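Local atomic coordinates of putative DD-carboxypeptidase TP_0574 (Treponema pallidum, PDB entry 1O75), a protein that has zinc-stimulated carboxypeptidase activity on synthetic depsipeptides, binds penicillin and may act as a D,D-carboxypeptidase that lowers peptidoglycan cross-linking. Residues 230-235 with 293-298; 215-220 with 327-332. The protein carries 2 engineered substitutions. One frame throughout, in Å; residues are numbered along the deposited sequence.

Overall arrangement
Both contacts fall in the region assigned to the Tp47 domain C family. Strand 212-220 comes first and pairs with the next strand, 229-237; D215 N and S232 N meet M234 O and G218 O of the partner strand. About sixty residues later, contact 1 brings strand 293-298 back to the other edge of 229-237, closing a loop that includes strands 255-262 and 284-285. The chain then passes to the facing sheet and runs through 311-319 to 325-331, where contact 2 closes a longer loop enclosing the first. Contact 1 therefore builds one sheet, and contact 2 joins that sheet to the other. The two centres are 8 Å apart, and F331 CE1 packs on E230 O between them.

Contact 1. Residues 230-235 with 293-298; sequences EASVML and RISCGI. With XE (xenon), chain F; PDX (2,3-di-O-sulfo-alpha-D-glucopyranose), chain C.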
ATOM      1  N   GLU B 230      10.717   3.199  13.712  1.00 27.19           N
ATOM      2  CA  GLU B 230       9.380   2.663  13.689  1.00 30.82           C
ATOM      3  C   GLU B 230       9.399   1.180  13.365  1.00 29.81           C
ATOM      4  O   GLU B 230      10.268   0.715  12.627  1.00 31.12           O
ATOM      5  CB  GLU B 230       8.572   3.456  12.658  1.00 35.58           C
ATOM      6  CG  GLU B 230       7.207   2.901  12.350  1.00 49.24           C
ATOM      7  CD  GLU B 230       7.240   1.855  11.234  1.00 57.10           C
ATOM      8  OE1 GLU B 230       6.152   1.387  10.819  1.00 63.09           O
ATOM      9  OE2 GLU B 230       8.351   1.498  10.769  1.00 61.34           O
ATOM     10  N   ALA B 231       8.454   0.437  13.935  1.00 26.57           N
ATOM     11  CA  ALA B 231       8.369  -0.994  13.675  1.00 28.54           C
ATOM     12  C   ALA B 231       7.004  -1.276  13.087  1.00 28.88           C
ATOM     13  O   ALA B 231       5.997  -0.741  13.561  1.00 27.98           O
ATOM     14  CB  ALA B 231       8.554  -1.798  14.979  1.00 28.47           C
ATOM     15  N   SER B 232       6.982  -2.092  12.040  1.00 29.03           N
ATOM     16  CA  SER B 232       5.751  -2.474  11.374  1.00 31.61           C
ATOM     17  C   SER B 232       5.515  -3.932  11.698  1.00 30.81           C
ATOM     18  O   SER B 232       6.222  -4.809  11.195  1.00 30.88           O
ATOM     19  CB  SER B 232       5.890  -2.317   9.857  1.00 35.43           C
ATOM     20  OG  SER B 232       5.840  -0.949   9.517  1.00 47.38           O
ATOM     21  N   VAL B 233       4.525  -4.197  12.532  1.00 28.54           N
ATOM     22  CA  VAL B 233       4.255  -5.566  12.900  1.00 29.61           C
ATOM     23  C   VAL B 233       3.186  -6.175  11.983  1.00 30.45           C
ATOM     24  O   VAL B 233       2.043  -5.719  11.981  1.00 29.78           O
ATOM     25  CB  VAL B 233       3.791  -5.637  14.382  1.00 30.22           C
ATOM     26  CG1 VAL B 233       3.571  -7.088  14.805  1.00 29.56           C
ATOM     27  CG2 VAL B 233       4.821  -4.957  15.292  1.00 30.02           C
ATOM     28  N   MET B 234       3.560  -7.167  11.179  1.00 29.19           N
ATOM     29  CA  MET B 234       2.580  -7.849  10.333  1.00 30.26           C
ATOM     30  C   MET B 234       2.028  -8.979  11.196  1.00 28.38           C
ATOM     31  O   MET B 234       2.789  -9.681  11.868  1.00 29.96           O
ATOM     32  CB  MET B 234       3.240  -8.401   9.077  1.00 32.19           C
ATOM     33  CG  MET B 234       3.699  -7.313   8.113  1.00 41.33           C
ATOM     34  SD  MET B 234       2.313  -6.663   7.166  1.00 46.92           S
ATOM     35  CE  MET B 234       2.054  -8.089   6.024  1.00 47.71           C
ATOM     36  N   LEU B 235       0.714  -9.167  11.172  1.00 28.22           N
ATOM     37  CA  LEU B 235       0.060 -10.176  12.015  1.00 27.50           C
ATOM     38  C   LEU B 235      -0.530 -11.387  11.290  1.00 27.57           C
ATOM     39  O   LEU B 235      -0.847 -11.316  10.097  1.00 26.04           O
ATOM     40  CB  LEU B 235      -1.060  -9.489  12.801  1.00 26.51           C
ATOM     41  CG  LEU B 235      -0.613  -8.283  13.643  1.00 29.79           C
ATOM     42  CD1 LEU B 235      -1.828  -7.509  14.099  1.00 28.13           C
ATOM     43  CD2 LEU B 235       0.181  -8.752  14.871  1.00 26.65           C
ATOM     44  N   ARG B 293      -1.399  -5.031   9.377  1.00 33.14           N
ATOM     45  CA  ARG B 293      -0.226  -4.385   9.937  1.00 33.20           C
ATOM     46  C   ARG B 293      -0.545  -3.358  11.020  1.00 32.47           C
ATOM     47  O   ARG B 293      -1.548  -2.647  10.941  1.00 31.51           O
ATOM     48  CB  ARG B 293       0.528  -3.709   8.783  1.00 36.14           C
ATOM     49  CG  ARG B 293       1.648  -2.753   9.156  1.00 40.67           C
ATOM     50  CD  ARG B 293       2.304  -2.215   7.878  1.00 46.65           C
ATOM     51  NE  ARG B 293       1.295  -1.610   7.010  1.00 51.39           N
ATOM     52  CZ  ARG B 293       1.258  -1.695   5.681  1.00 51.96           C
ATOM     53  NH1 ARG B 293       2.185  -2.367   5.009  1.00 52.32           N
ATOM     54  NH2 ARG B 293       0.265  -1.109   5.023  1.00 52.76           N
ATOM     55  N   ILE B 294       0.286  -3.312  12.052  1.00 30.16           N
ATOM     56  CA  ILE B 294       0.140  -2.298  13.087  1.00 27.75           C
ATOM     57  C   ILE B 294       1.532  -1.723  13.221  1.00 28.39           C
ATOM     58  O   ILE B 294       2.498  -2.476  13.346  1.00 27.21           O
ATOM     59  CB  ILE B 294      -0.342  -2.873  14.412  1.00 31.53           C
ATOM     60  CG1 ILE B 294      -1.778  -3.389  14.227  1.00 32.46           C
ATOM     61  CG2 ILE B 294      -0.327  -1.776  15.501  1.00 29.29           C
ATOM     62  CD1 ILE B 294      -2.470  -3.687  15.494  1.00 36.55           C
ATOM     63  N   SER B 295       1.651  -0.399  13.140  1.00 26.52           N
ATOM     64  CA  SER B 295       2.958   0.251  13.244  1.00 26.81           C
ATOM     65  C   SER B 295       3.117   0.989  14.574  1.00 26.59           C
ATOM     66  O   SER B 295       2.170   1.603  15.077  1.00 24.33           O
ATOM     67  CB  SER B 295       3.146   1.210  12.077  1.00 29.90           C
ATOM     68  OG  SER B 295       3.055   0.484  10.856  1.00 32.20           O
ATOM     69  N   CYS B 296       4.320   0.910  15.133  1.00 26.66           N
ATOM     70  CA  CYS B 296       4.654   1.526  16.420  1.00 28.45           C
ATOM     71  C   CYS B 296       5.905   2.349  16.192  1.00 28.37           C
ATOM     72  O   CYS B 296       6.873   1.836  15.644  1.00 30.35           O
ATOM     73  CB  CYS B 296       5.003   0.438  17.454  1.00 28.28           C
ATOM     74  SG  CYS B 296       3.691  -0.713  17.715  1.00 37.87           S
ATOM     75  N   GLY B 297       5.890   3.603  16.624  1.00 26.86           N
ATOM     76  CA  GLY B 297       7.059   4.432  16.446  1.00 25.73           C
ATOM     77  C   GLY B 297       7.515   5.073  17.736  1.00 25.08           C
ATOM     78  O   GLY B 297       6.790   5.063  18.740  1.00 24.47           O
ATOM     79  N   ILE B 298       8.703   5.661  17.711  1.00 22.89           N
ATOM     80  CA  ILE B 298       9.193   6.309  18.909  1.00 24.78           C
ATOM     81  C   ILE B 298      10.061   7.499  18.531  1.00 23.79           C
ATOM     82  O   ILE B 298      10.692   7.506  17.479  1.00 24.83           O
ATOM     83  CB  ILE B 298      10.013   5.309  19.771  1.00 25.56           C
ATOM     84  CG1 ILE B 298      10.312   5.909  21.146  1.00 24.06           C
ATOM     85  CG2 ILE B 298      11.337   4.933  19.051  1.00 23.63           C
ATOM     86  CD1 ILE B 298      11.026   4.916  22.082  1.00 26.16           C
TER
HETATM   87 XE    XE F1415       8.641   1.551  18.535  0.50 34.76          XE
HETATM   88  C1  PDX C   1       1.754  -4.585   1.706  1.00 57.10           C
HETATM   89  C2  PDX C   1       0.941  -5.489   0.749  1.00 56.12           C
HETATM   90  C3  PDX C   1       0.799  -4.813  -0.629  1.00 55.55           C
HETATM   91  C4  PDX C   1       0.214  -3.384  -0.508  1.00 55.10           C
HETATM   92  C5  PDX C   1       0.989  -2.570   0.538  1.00 54.68           C
HETATM   93  C6  PDX C   1       0.291  -1.281   0.859  1.00 54.17           C
HETATM   94  O1  PDX C   1       3.055  -4.409   1.163  1.00 54.76           O
HETATM   95  O2  PDX C   1       1.595  -6.764   0.573  1.00 54.70           O
HETATM   96  O3  PDX C   1      -0.097  -5.601  -1.459  1.00 55.44           O
HETATM   97  O4  PDX C   1       0.096  -2.793  -1.826  1.00 52.86           O
HETATM   98  O5  PDX C   1       1.081  -3.296   1.821  1.00 54.04           O
HETATM   99  O6  PDX C   1      -1.140  -1.494   1.031  1.00 52.12           O
HETATM  100  O1S PDX C   1       1.659  -9.070   1.001  1.00 56.26           O
HETATM  101  O2S PDX C   1       1.160  -7.602   2.879  1.00 55.39           O
HETATM  102  O3S PDX C   1      -0.452  -8.034   1.167  1.00 54.60           O
HETATM  103  O1X PDX C   1       0.325  -4.976  -3.607  1.00 54.42           O
HETATM  104  O2X PDX C   1       1.256  -7.040  -2.801  1.00 56.37           O
HETATM  105  O3X PDX C   1      -1.090  -6.898  -3.166  1.00 56.83           O
HETATM  106  S   PDX C   1       0.998  -7.937   1.297  1.00 57.27           S
HETATM  107  S'  PDX C   1       0.141  -6.230  -2.801  1.00 58.41           S
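E230 OE1 is held by one firm hydrogen bond, with a weak second one possible: S232 OG donates to its syn lone pair at 2.7 Å, and S295 OG, from the partner strand, lies 3.2 Å from OE1, its proton not committed to this acceptor. The glutamate reaches them because CG stands anti to the backbone N (chi1 171°) and the chain then bends at chi2 (-87°), turning the carboxylate along the strand so that OE1 comes alongside both hydroxyls. W285 of the neighbouring strand adjoins E230 and S295 there.

Beneath run antiparallel strands in register. A231 N binds C296 O at 2.7 Å, nearly along the C=O axis, and V233 N binds I294 O at 2.8 Å, in the carbonyl plane; each of these two hydrogen-bonded pairs is completed by the reciprocal bond. Farther along the same face, M234 and R293 lie side by side and point the same way, M234 SD 3.8 Å from R293 CB. R293 is extended until chi3 (55°), where it bends and carries NH1 to a weak bond with O5 of the sulfated glucose at 3.5 Å; its stronger partner is a sulfate of a second such sugar, salt-bridged to NH2. The backbone N atoms of R290 and V291 of the second subunit also hydrogen-bond the ligand.

The other face packs A231, V233, I294 and C296 toward the second sheet, where C296 meets V258 and L315. At one end the side chains of L235 and I294 cross obliquely, CD1 to CD1 at 4.1 Å; at the other, C296 O lies 3.4 Å from xenon, whose pocket also includes Y260 and F331. Two antiparallel four-stranded sheets packed face to face make a beta-sandwich, consistent with the immunoglobulin-like E-set clan.

Contact 2. Residues 215-220 with 327-332; sequences DTVGTG and ADVRFL
The outermost strands, within this chain, of the two sheets of a beta-sandwich face each other here, 215-220 from one sheet and 327-332 from the other. Their axes approach to 8.2 Å and cross at -23°, in the manner of aligned sheet packing, so side chains rather than backbone make the join.

V217 points at the other strand and splits its methyls between two partners. CG1, anti to the backbone N, comes within 4.4 Å of V329 CG2; CG2, beside the N, meets A327 CB at 4.2 Å. V329 adopts the less comfortable rotamer for a strand (chi1 64°): CG1 takes the crowded place between N and carbonyl carbon, while CG2 stands anti to the N and reaches across to T219. There the packing is tight, T219 OG1 lying 3.1 Å from V329 CG2.

T219 (chi1 -67°) sends its other branch, CG2, to the edge of the F331 ring, in its plane, 3.9 Å from CD1. The F331 side chain leads inward to the sandwich interior, meeting Y313 and xenon. G218 and G220 alternate with these inward-pointing residues. The T219 backbone is hydrogen-bonded to the second subunit, whose S87 packs on T219 and L332.

At the margin a water bridges the sheets: it donates to R330 O at 2.5 Å and hydrogen-bonds T219 OG1 at 3.3 Å.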
ATOM      1  N   ASP B 215       3.647 -12.209  12.491  1.00 32.17           N
ATOM      2  CA  ASP B 215       3.956 -12.939  11.261  1.00 33.23           C
ATOM      3  C   ASP B 215       5.406 -12.518  10.975  1.00 33.57           C
ATOM      4  O   ASP B 215       6.322 -13.343  10.965  1.00 33.49           O
ATOM      5  CB  ASP B 215       3.003 -12.514  10.137  1.00 33.93           C
ATOM      6  CG  ASP B 215       3.273 -13.240   8.825  1.00 37.79           C
ATOM      7  OD1 ASP B 215       4.232 -14.033   8.761  1.00 38.87           O
ATOM      8  OD2 ASP B 215       2.515 -13.010   7.859  1.00 38.55           O
ATOM      9  N   THR B 216       5.610 -11.223  10.770  1.00 32.02           N
ATOM     10  CA  THR B 216       6.949 -10.660  10.548  1.00 32.34           C
ATOM     11  C   THR B 216       6.961  -9.244  11.113  1.00 32.53           C
ATOM     12  O   THR B 216       5.894  -8.657  11.368  1.00 32.01           O
ATOM     13  CB  THR B 216       7.325 -10.535   9.061  1.00 34.12           C
ATOM     14  OG1 THR B 216       6.385  -9.673   8.403  1.00 37.91           O
ATOM     15  CG2 THR B 216       7.350 -11.904   8.384  1.00 35.56           C
ATOM     16  N   VAL B 217       8.160  -8.695  11.305  1.00 33.16           N
ATOM     17  CA  VAL B 217       8.313  -7.340  11.825  1.00 34.93           C
ATOM     18  C   VAL B 217       9.283  -6.583  10.945  1.00 37.12           C
ATOM     19  O   VAL B 217      10.396  -7.059  10.712  1.00 37.76           O
ATOM     20  CB  VAL B 217       8.923  -7.313  13.234  1.00 37.55           C
ATOM     21  CG1 VAL B 217       9.077  -5.865  13.686  1.00 36.42           C
ATOM     22  CG2 VAL B 217       8.064  -8.094  14.203  1.00 37.57           C
ATOM     23  N   GLY B 218       8.860  -5.413  10.473  1.00 35.62           N
ATOM     24  CA  GLY B 218       9.717  -4.574   9.644  1.00 36.58           C
ATOM     25  C   GLY B 218      10.177  -3.360  10.452  1.00 36.54           C
ATOM     26  O   GLY B 218       9.510  -2.968  11.407  1.00 34.97           O
ATOM     27  N   THR B 219      11.302  -2.762  10.068  1.00 35.71           N
ATOM     28  CA  THR B 219      11.836  -1.609  10.776  1.00 37.73           C
ATOM     29  C   THR B 219      12.136  -0.485   9.785  1.00 38.15           C
ATOM     30  O   THR B 219      12.626  -0.742   8.684  1.00 37.68           O
ATOM     31  CB  THR B 219      13.123  -2.008  11.536  1.00 39.24           C
ATOM     32  OG1 THR B 219      12.774  -2.914  12.585  1.00 44.97           O
ATOM     33  CG2 THR B 219      13.794  -0.799  12.162  1.00 43.97           C
ATOM     34  N   GLY B 220      11.827   0.753  10.172  1.00 36.27           N
ATOM     35  CA  GLY B 220      12.077   1.889   9.294  1.00 37.84           C
ATOM     36  C   GLY B 220      12.621   3.070  10.078  1.00 38.52           C
ATOM     37  O   GLY B 220      12.461   3.116  11.298  1.00 38.55           O
ATOM     38  N   ALA B 327       6.370  -8.429  20.409  1.00 23.42           N
ATOM     39  CA  ALA B 327       7.321  -8.381  19.303  1.00 25.85           C
ATOM     40  C   ALA B 327       8.629  -7.741  19.736  1.00 26.23           C
ATOM     41  O   ALA B 327       8.624  -6.689  20.372  1.00 24.50           O
ATOM     42  CB  ALA B 327       6.722  -7.589  18.130  1.00 27.27           C
ATOM     43  N   ASP B 328       9.744  -8.372  19.385  1.00 23.94           N
ATOM     44  CA  ASP B 328      11.052  -7.830  19.713  1.00 25.71           C
ATOM     45  C   ASP B 328      11.663  -7.192  18.456  1.00 27.88           C
ATOM     46  O   ASP B 328      11.638  -7.784  17.368  1.00 28.27           O
ATOM     47  CB  ASP B 328      11.978  -8.932  20.235  1.00 26.33           C
ATOM     48  CG  ASP B 328      11.571  -9.434  21.634  1.00 28.14           C
ATOM     49  OD1 ASP B 328      10.726  -8.782  22.277  1.00 28.13           O
ATOM     50  OD2 ASP B 328      12.109 -10.467  22.090  1.00 31.03           O
ATOM     51  N   VAL B 329      12.212  -5.994  18.608  1.00 25.87           N
ATOM     52  CA  VAL B 329      12.809  -5.302  17.476  1.00 26.76           C
ATOM     53  C   VAL B 329      14.025  -4.518  17.934  1.00 26.61           C
ATOM     54  O   VAL B 329      14.135  -4.147  19.098  1.00 28.12           O
ATOM     55  CB  VAL B 329      11.780  -4.325  16.823  1.00 28.25           C
ATOM     56  CG1 VAL B 329      11.395  -3.206  17.804  1.00 27.36           C
ATOM     57  CG2 VAL B 329      12.390  -3.707  15.597  1.00 34.48           C
ATOM     58  N   ARG B 330      14.944  -4.260  17.020  1.00 27.12           N
ATOM     59  CA  ARG B 330      16.134  -3.491  17.371  1.00 27.64           C
ATOM     60  C   ARG B 330      16.213  -2.224  16.521  1.00 27.92           C
ATOM     61  O   ARG B 330      16.032  -2.283  15.306  1.00 28.12           O
ATOM     62  CB  ARG B 330      17.403  -4.325  17.148  1.00 28.19           C
ATOM     63  CG  ARG B 330      18.687  -3.569  17.560  1.00 32.67           C
ATOM     64  CD  ARG B 330      19.946  -4.252  17.034  1.00 33.34           C
ATOM     65  NE  ARG B 330      21.111  -3.394  17.237  1.00 37.40           N
ATOM     66  CZ  ARG B 330      22.313  -3.653  16.729  1.00 38.84           C
ATOM     67  NH1 ARG B 330      22.497  -4.738  15.990  1.00 36.08           N
ATOM     68  NH2 ARG B 330      23.327  -2.841  16.978  1.00 40.17           N
ATOM     69  N   PHE B 331      16.447  -1.083  17.159  1.00 28.89           N
ATOM     70  CA  PHE B 331      16.592   0.163  16.414  1.00 30.31           C
ATOM     71  C   PHE B 331      18.087   0.525  16.461  1.00 31.84           C
ATOM     72  O   PHE B 331      18.670   0.668  17.525  1.00 30.75           O
ATOM     73  CB  PHE B 331      15.738   1.278  17.019  1.00 28.37           C
ATOM     74  CG  PHE B 331      14.249   0.995  16.996  1.00 28.20           C
ATOM     75  CD1 PHE B 331      13.661   0.388  15.888  1.00 30.58           C
ATOM     76  CD2 PHE B 331      13.432   1.400  18.064  1.00 28.24           C
ATOM     77  CE1 PHE B 331      12.268   0.183  15.831  1.00 30.64           C
ATOM     78  CE2 PHE B 331      12.040   1.207  18.027  1.00 31.50           C
ATOM     79  CZ  PHE B 331      11.457   0.594  16.902  1.00 30.43           C
ATOM     80  N   LEU B 332      18.687   0.655  15.284  1.00 35.29           N
ATOM     81  CA  LEU B 332      20.105   0.954  15.142  1.00 37.26           C
ATOM     82  C   LEU B 332      20.510   2.361  15.539  1.00 39.28           C
ATOM     83  O   LEU B 332      19.690   3.279  15.535  1.00 37.90           O
ATOM     84  CB  LEU B 332      20.538   0.693  13.694  1.00 37.36           C
ATOM     85  CG  LEU B 332      20.429  -0.786  13.311  1.00 38.63           C
ATOM     86  CD1 LEU B 332      20.516  -0.942  11.808  1.00 38.52           C
ATOM     87  CD2 LEU B 332      21.545  -1.583  14.023  1.00 37.63           C
TER
HETATM   88  O   HOH W   1      15.837  -3.797  13.308  1.00 51.55           O